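PDB 3N0X: possible substrate binding protein of ABC transporter system, which probably binds branched-chain amino acids or related ligands outside the inner membrane and delivers them to an ABC transporter for uptake. Local coordinates for residues 123-128 against 332-337; 327-332 against 366-371. One frame throughout, in Å; residues are numbered along the deposited sequence. Where two conformers were deposited one is given.

How the contacts relate
From the N terminus the chain builds most of the six-stranded mixed sheet, completes its edge strand 119-121 and enters 123-128, which leads into helix 126-137. Contact 1 closes when residues 332-337 return to that corner some two hundred residues later. Before this return the chain has passed through 327-332, whose partner 366-371 comes only after 332-337; contact 2 thus closes a much shorter loop, and because the segments alternate along the chain the two cross instead of nesting. They share Asp-332, and their centres lie about 7 Å apart. Strands 324-328 and 335-345, neighbours in the antiparallel sheet, join them. Together they tie the start of helix 126-137, the turn between those strands and the C-terminal tail.

Contact 1. Residues 123-128 against 332-337; sequences GRNSSQ and DHQALQ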
loop_
_atom_site.group_PDB
_atom_site.type_symbol
_atom_site.label_atom_id
_atom_site.label_comp_id
_atom_site.label_asym_id
_atom_site.label_seq_id
_atom_site.Cartn_x
_atom_site.Cartn_y
_atom_site.Cartn_z
ATOM N N GLY A 123 -2.201 -5.884 1.987
ATOM C CA GLY A 123 -1.542 -4.616 1.715
ATOM C C GLY A 123 -1.066 -4.591 0.277
ATOM O O GLY A 123 -0.791 -5.639 -0.324
ATOM N N ARG A 124 -1.021 -3.416 -0.334
ATOM C CA ARG A 124 -0.378 -3.351 -1.648
ATOM C C ARG A 124 1.125 -3.499 -1.452
ATOM O O ARG A 124 1.673 -3.169 -0.414
ATOM C CB ARG A 124 -0.744 -2.096 -2.449
ATOM C CG ARG A 124 0.142 -0.881 -2.282
ATOM C CD ARG A 124 0.110 -0.311 -0.871
ATOM N NE ARG A 124 0.900 0.903 -0.758
ATOM C CZ ARG A 124 1.225 1.535 0.365
ATOM N NH1 ARG A 124 0.755 1.155 1.563
ATOM N NH2 ARG A 124 2.038 2.594 0.296
ATOM N N ASN A 125 1.794 -3.998 -2.470
ATOM C CA ASN A 125 3.246 -4.056 -2.449
ATOM C C ASN A 125 3.862 -2.879 -3.198
ATOM O O ASN A 125 3.172 -2.135 -3.902
ATOM C CB ASN A 125 3.803 -5.428 -2.908
ATOM C CG ASN A 125 3.532 -5.760 -4.345
ATOM O OD1 ASN A 125 3.601 -4.907 -5.229
ATOM N ND2 ASN A 125 3.224 -7.035 -4.613
ATOM N N SER A 126 5.171 -2.662 -2.988
ATOM C CA SER A 126 5.847 -1.503 -3.576
ATOM C C SER A 126 5.834 -1.549 -5.112
ATOM O O SER A 126 5.776 -0.512 -5.766
ATOM C CB SER A 126 7.262 -1.395 -3.029
ATOM O OG SER A 126 7.219 -1.011 -1.669
ATOM N N SER A 127 5.854 -2.742 -5.688
ATOM C CA SER A 127 5.660 -2.866 -7.146
ATOM C C SER A 127 4.296 -2.351 -7.608
ATOM O O SER A 127 4.222 -1.661 -8.643
ATOM C CB SER A 127 5.917 -4.282 -7.665
ATOM O OG SER A 127 7.317 -4.536 -7.672
ATOM N N GLN A 128 3.217 -2.658 -6.876
ATOM C CA GLN A 128 1.902 -2.098 -7.198
ATOM C C GLN A 128 1.936 -0.555 -7.167
ATOM O O GLN A 128 1.384 0.102 -8.062
ATOM C CB GLN A 128 0.812 -2.675 -6.302
ATOM C CG GLN A 128 0.407 -4.135 -6.739
ATOM C CD GLN A 128 -0.447 -4.820 -5.676
ATOM O OE1 GLN A 128 -0.075 -4.842 -4.498
ATOM N NE2 GLN A 128 -1.556 -5.393 -6.087
ATOM N N ASP A 332 1.181 -16.328 -5.879
ATOM C CA ASP A 332 2.000 -15.631 -4.850
ATOM C C ASP A 332 1.223 -15.057 -3.677
ATOM O O ASP A 332 1.807 -14.424 -2.779
ATOM C CB ASP A 332 2.886 -14.526 -5.486
ATOM C CG ASP A 332 2.099 -13.399 -6.105
ATOM O OD1 ASP A 332 0.852 -13.495 -6.157
ATOM O OD2 ASP A 332 2.755 -12.402 -6.543
ATOM N N HIS A 333 -0.077 -15.344 -3.675
ATOM C CA HIS A 333 -0.976 -14.944 -2.586
ATOM C C HIS A 333 -1.044 -13.437 -2.336
ATOM O O HIS A 333 -1.453 -13.016 -1.265
ATOM C CB HIS A 333 -0.572 -15.621 -1.274
ATOM C CG HIS A 333 -0.620 -17.116 -1.302
ATOM N ND1 HIS A 333 -0.216 -17.870 -0.217
ATOM C CD2 HIS A 333 -1.047 -17.988 -2.246
ATOM C CE1 HIS A 333 -0.406 -19.153 -0.492
ATOM N NE2 HIS A 333 -0.887 -19.258 -1.722
ATOM N N GLN A 334 -0.667 -12.636 -3.326
ATOM C CA GLN A 334 -0.759 -11.168 -3.239
ATOM C C GLN A 334 -2.161 -10.735 -3.647
ATOM O O GLN A 334 -2.697 -11.203 -4.657
ATOM C CB GLN A 334 0.232 -10.525 -4.197
ATOM C CG GLN A 334 0.103 -9.013 -4.322
ATOM C CD GLN A 334 0.404 -8.266 -3.012
ATOM O OE1 GLN A 334 1.432 -8.503 -2.395
ATOM N NE2 GLN A 334 -0.517 -7.380 -2.571
ATOM N N ALA A 335 -2.771 -9.871 -2.843
ATOM C CA ALA A 335 -4.046 -9.276 -3.227
ATOM C C ALA A 335 -3.836 -8.324 -4.401
ATOM O O ALA A 335 -3.258 -7.257 -4.246
ATOM C CB ALA A 335 -4.702 -8.528 -2.051
ATOM N N LEU A 336 -4.413 -8.687 -5.537
ATOM C CA LEU A 336 -4.574 -7.754 -6.633
ATOM C C LEU A 336 -5.730 -6.814 -6.264
ATOM O O LEU A 336 -6.679 -7.213 -5.614
ATOM C CB LEU A 336 -4.853 -8.489 -7.910
ATOM C CG LEU A 336 -3.735 -9.477 -8.301
ATOM C CD1 LEU A 336 -4.100 -10.052 -9.679
ATOM C CD2 LEU A 336 -2.324 -8.838 -8.276
ATOM N N GLN A 337 -5.615 -5.561 -6.669
ATOM C CA GLN A 337 -6.528 -4.528 -6.214
ATOM C C GLN A 337 -6.435 -3.333 -7.145
ATOM O O GLN A 337 -5.440 -3.128 -7.834
ATOM C CB GLN A 337 -6.177 -4.136 -4.769
ATOM C CG GLN A 337 -4.709 -3.648 -4.566
ATOM C CD GLN A 337 -4.351 -3.561 -3.125
ATOM O OE1 GLN A 337 -4.613 -2.532 -2.487
ATOM N NE2 GLN A 337 -3.796 -4.660 -2.572
HETATM O O HOH W 1 -3.208 -4.891 -8.399
#
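The capping box of Asn-125 and Gln-128, which starts helix 126-137, is met by Gln-334 and Gln-337. Asn-125 is the N-cap: its OD1 accepts from Gln-128 N at 2.8 Å, and Gln-128 OE1 answers by accepting from Asn-125 N. The amide of Gln-128 is thereby oriented, with NE2 directed at Ala-335 O (3.1 Å, N-H...O 168°). Gln-334 reaches toward it tip to tip, the two amide planes 72° apart. CG of Gln-334 lies anti to its backbone N (chi1 173°), and the bend at chi2 sets CD; NE2 then donates to Gly-123 O at 2.9 Å, in the plane of that carbonyl, and to Ala-335 O. Its OE1 takes a weak bond from Asn-125 ND2 at 3.2 Å and another from Arg-121. Gln-337 NE2 is the third donor to Ala-335 O and, like Gln-334 NE2, sits above the carbonyl plane; Gln-337 OE1 accepts from Lys-323. Glutamine suits these buried places because one amide can donate and accept at once. A water accepts from both Gln-128 NE2 and Gln-337 N. Ala-335 packs on Met-326 and Phe-328 of strand 324-328, while its backbone pairs with Arg-121, bringing strand 335-345 alongside strand 119-121 and the helix start.

Contact 2. Residues 327-332 against 366-371; sequences VFRKED and MNIPIK
The guanidinium of Arg-329 has Ile-370 over one face, with CG1 of the isoleucine 3.5 Å above the plane and over its centre. In its plane, Asp-332 OD1 lies at the edge beside NE, and the carbonyl of Ile-368 at the end carrying NH1 and NH2. There Arg-329 NH1 donates to Ile-368 O at 2.8 Å, nearly in the guanidinium plane. Arg-329 NH2 adds weak bonds to the same oxygen and to Pro-369 O, the latter approached obliquely. The bonds to Asp-332 come from within the turn. Arg-329 grips Asp-332 side-on with two nitrogens: NE meets OD1 at 2.9 Å from above the carboxylate plane, and NH2 meets OD2 at 2.8 Å on its syn side, completing a salt bridge. This paired grip fixes the rotation of the guanidinium and presents NH1 to the tail. Arginine suits the place because its fan of N-H groups can serve a carboxylate and backbone carbonyls together, while its flat face accepts an aliphatic group.

The turn belongs to the hairpin of strands 324-328 and 335-345, and the tail is the irregular stretch that follows strand 359-361. From the turn CG of Arg-329 leaves anti to the backbone N (chi1 179°), and a bend at chi3 (64°) places NE.

Ile-370 crosses Arg-329 obliquely but Glu-331 at about a right angle. Its CG2 lies near Glu-331 CB, so a branched aliphatic chain can lie against both neighbours at the exposed border. Deeper in, Ile-368 sets CG2 against Arg-329 NH2 and packs on Gln-128 and Ile-131 of helix 126-137. A water bridges the segments, donating to Asp-332 OD2 at 2.7 Å and accepting from Lys-371 N.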
loop_
_atom_site.group_PDB
_atom_site.type_symbol
_atom_site.label_atom_id
_atom_site.label_comp_id
_atom_site.label_asym_id
_atom_site.label_seq_id
_atom_site.Cartn_x
_atom_site.Cartn_y
_atom_site.Cartn_z
ATOM N N VAL A 327 -8.512 -9.669 -5.010
ATOM C CA VAL A 327 -8.411 -11.104 -5.229
ATOM C C VAL A 327 -7.016 -11.571 -4.820
ATOM O O VAL A 327 -6.002 -10.996 -5.214
ATOM C CB VAL A 327 -8.816 -11.537 -6.685
ATOM C CG1 VAL A 327 -7.937 -10.864 -7.780
ATOM C CG2 VAL A 327 -8.802 -13.059 -6.822
ATOM N N PHE A 328 -6.963 -12.625 -4.008
ATOM C CA PHE A 328 -5.660 -13.227 -3.681
ATOM C C PHE A 328 -5.211 -14.062 -4.868
ATOM O O PHE A 328 -5.803 -15.078 -5.197
ATOM C CB PHE A 328 -5.700 -14.140 -2.477
ATOM C CG PHE A 328 -5.851 -13.439 -1.149
ATOM C CD1 PHE A 328 -4.968 -12.443 -0.714
ATOM C CD2 PHE A 328 -6.858 -13.827 -0.286
ATOM C CE1 PHE A 328 -5.102 -11.863 0.501
ATOM C CE2 PHE A 328 -6.982 -13.247 0.981
ATOM C CZ PHE A 328 -6.121 -12.268 1.382
ATOM N N ARG A 329 -4.134 -13.647 -5.503
ATOM C CA ARG A 329 -3.618 -14.380 -6.651
ATOM C C ARG A 329 -3.139 -15.734 -6.180
ATOM O O ARG A 329 -2.455 -15.818 -5.169
ATOM C CB ARG A 329 -2.485 -13.565 -7.269
ATOM C CG ARG A 329 -1.832 -14.229 -8.488
ATOM C CD ARG A 329 -1.201 -13.197 -9.354
ATOM N NE ARG A 329 -0.094 -12.479 -8.704
ATOM C CZ ARG A 329 0.591 -11.532 -9.315
ATOM N NH1 ARG A 329 0.247 -11.171 -10.556
ATOM N NH2 ARG A 329 1.616 -10.974 -8.717
ATOM N N LYS A 330 -3.498 -16.806 -6.894
ATOM C CA LYS A 330 -3.099 -18.157 -6.508
ATOM C C LYS A 330 -1.572 -18.341 -6.393
ATOM O O LYS A 330 -1.078 -19.002 -5.450
ATOM C CB LYS A 330 -3.685 -19.162 -7.513
ATOM C CG LYS A 330 -3.247 -20.626 -7.334
ATOM N N GLU A 331 -0.816 -17.785 -7.315
ATOM C CA GLU A 331 0.612 -18.099 -7.420
ATOM C C GLU A 331 1.418 -17.585 -6.242
ATOM O O GLU A 331 2.234 -18.309 -5.683
ATOM C CB GLU A 331 1.224 -17.505 -8.692
ATOM C CG GLU A 331 0.659 -18.061 -9.993
ATOM C CD GLU A 331 -0.493 -17.243 -10.581
ATOM O OE1 GLU A 331 -1.498 -16.947 -9.888
ATOM O OE2 GLU A 331 -0.406 -16.924 -11.788
ATOM N N ASP A 332 1.181 -16.328 -5.879
ATOM C CA ASP A 332 2.000 -15.631 -4.850
ATOM C C ASP A 332 1.223 -15.057 -3.677
ATOM O O ASP A 332 1.807 -14.424 -2.779
ATOM C CB ASP A 332 2.886 -14.526 -5.486
ATOM C CG ASP A 332 2.099 -13.399 -6.105
ATOM O OD1 ASP A 332 0.852 -13.495 -6.157
ATOM O OD2 ASP A 332 2.755 -12.402 -6.543
HETATM N N MSE A 366 -3.168 -3.429 -14.767
HETATM C CA MSE A 366 -1.791 -3.457 -14.259
HETATM C C MSE A 366 -1.308 -4.890 -14.245
HETATM O O MSE A 366 -2.004 -5.754 -13.738
HETATM C CB MSE A 366 -1.701 -2.892 -12.847
HETATM C CG MSE A 366 -2.106 -1.415 -12.700
HETATM SE SE MSE A 366 -2.416 -0.891 -10.922
HETATM C CE MSE A 366 -4.080 -1.852 -10.676
ATOM N N ASN A 367 -0.150 -5.142 -14.832
ATOM C CA ASN A 367 0.497 -6.459 -14.771
ATOM C C ASN A 367 1.487 -6.482 -13.597
ATOM O O ASN A 367 2.572 -5.878 -13.661
ATOM C CB ASN A 367 1.254 -6.762 -16.067
ATOM C CG ASN A 367 1.941 -8.109 -16.021
ATOM O OD1 ASN A 367 1.393 -9.065 -15.499
ATOM N ND2 ASN A 367 3.145 -8.187 -16.564
ATOM N N ILE A 368 1.128 -7.165 -12.515
ATOM C CA ILE A 368 1.995 -7.184 -11.319
ATOM C C ILE A 368 2.866 -8.456 -11.449
ATOM O O ILE A 368 2.337 -9.591 -11.497
ATOM C CB ILE A 368 1.188 -7.210 -10.009
ATOM C CG1 ILE A 368 0.127 -6.108 -10.023
ATOM C CG2 ILE A 368 2.122 -7.136 -8.813
ATOM C CD1 ILE A 368 0.634 -4.709 -10.220
ATOM N N PRO A 369 4.202 -8.283 -11.513
ATOM C CA PRO A 369 5.069 -9.457 -11.703
ATOM C C PRO A 369 4.929 -10.508 -10.591
ATOM O O PRO A 369 4.632 -10.165 -9.435
ATOM C CB PRO A 369 6.490 -8.861 -11.682
ATOM C CG PRO A 369 6.384 -7.611 -10.897
ATOM C CD PRO A 369 4.955 -7.101 -11.049
ATOM N N ILE A 370 5.141 -11.773 -10.959
ATOM C CA ILE A 370 5.161 -12.908 -10.035
ATOM C C ILE A 370 6.649 -13.214 -9.807
ATOM O O ILE A 370 7.394 -13.498 -10.754
ATOM C CB ILE A 370 4.390 -14.090 -10.627
ATOM C CG1 ILE A 370 2.896 -13.716 -10.743
ATOM C CG2 ILE A 370 4.572 -15.380 -9.753
ATOM C CD1 ILE A 370 2.023 -14.620 -11.604
ATOM N N LYS A 371 7.094 -13.112 -8.566
ATOM C CA LYS A 371 8.516 -13.169 -8.217
ATOM C C LYS A 371 8.833 -14.202 -7.153
ATOM O O LYS A 371 9.937 -14.185 -6.603
ATOM C CB LYS A 371 8.945 -11.802 -7.680
ATOM C CG LYS A 371 8.695 -10.643 -8.659
HETATM O O HOH W 2 5.437 -12.290 -6.409
#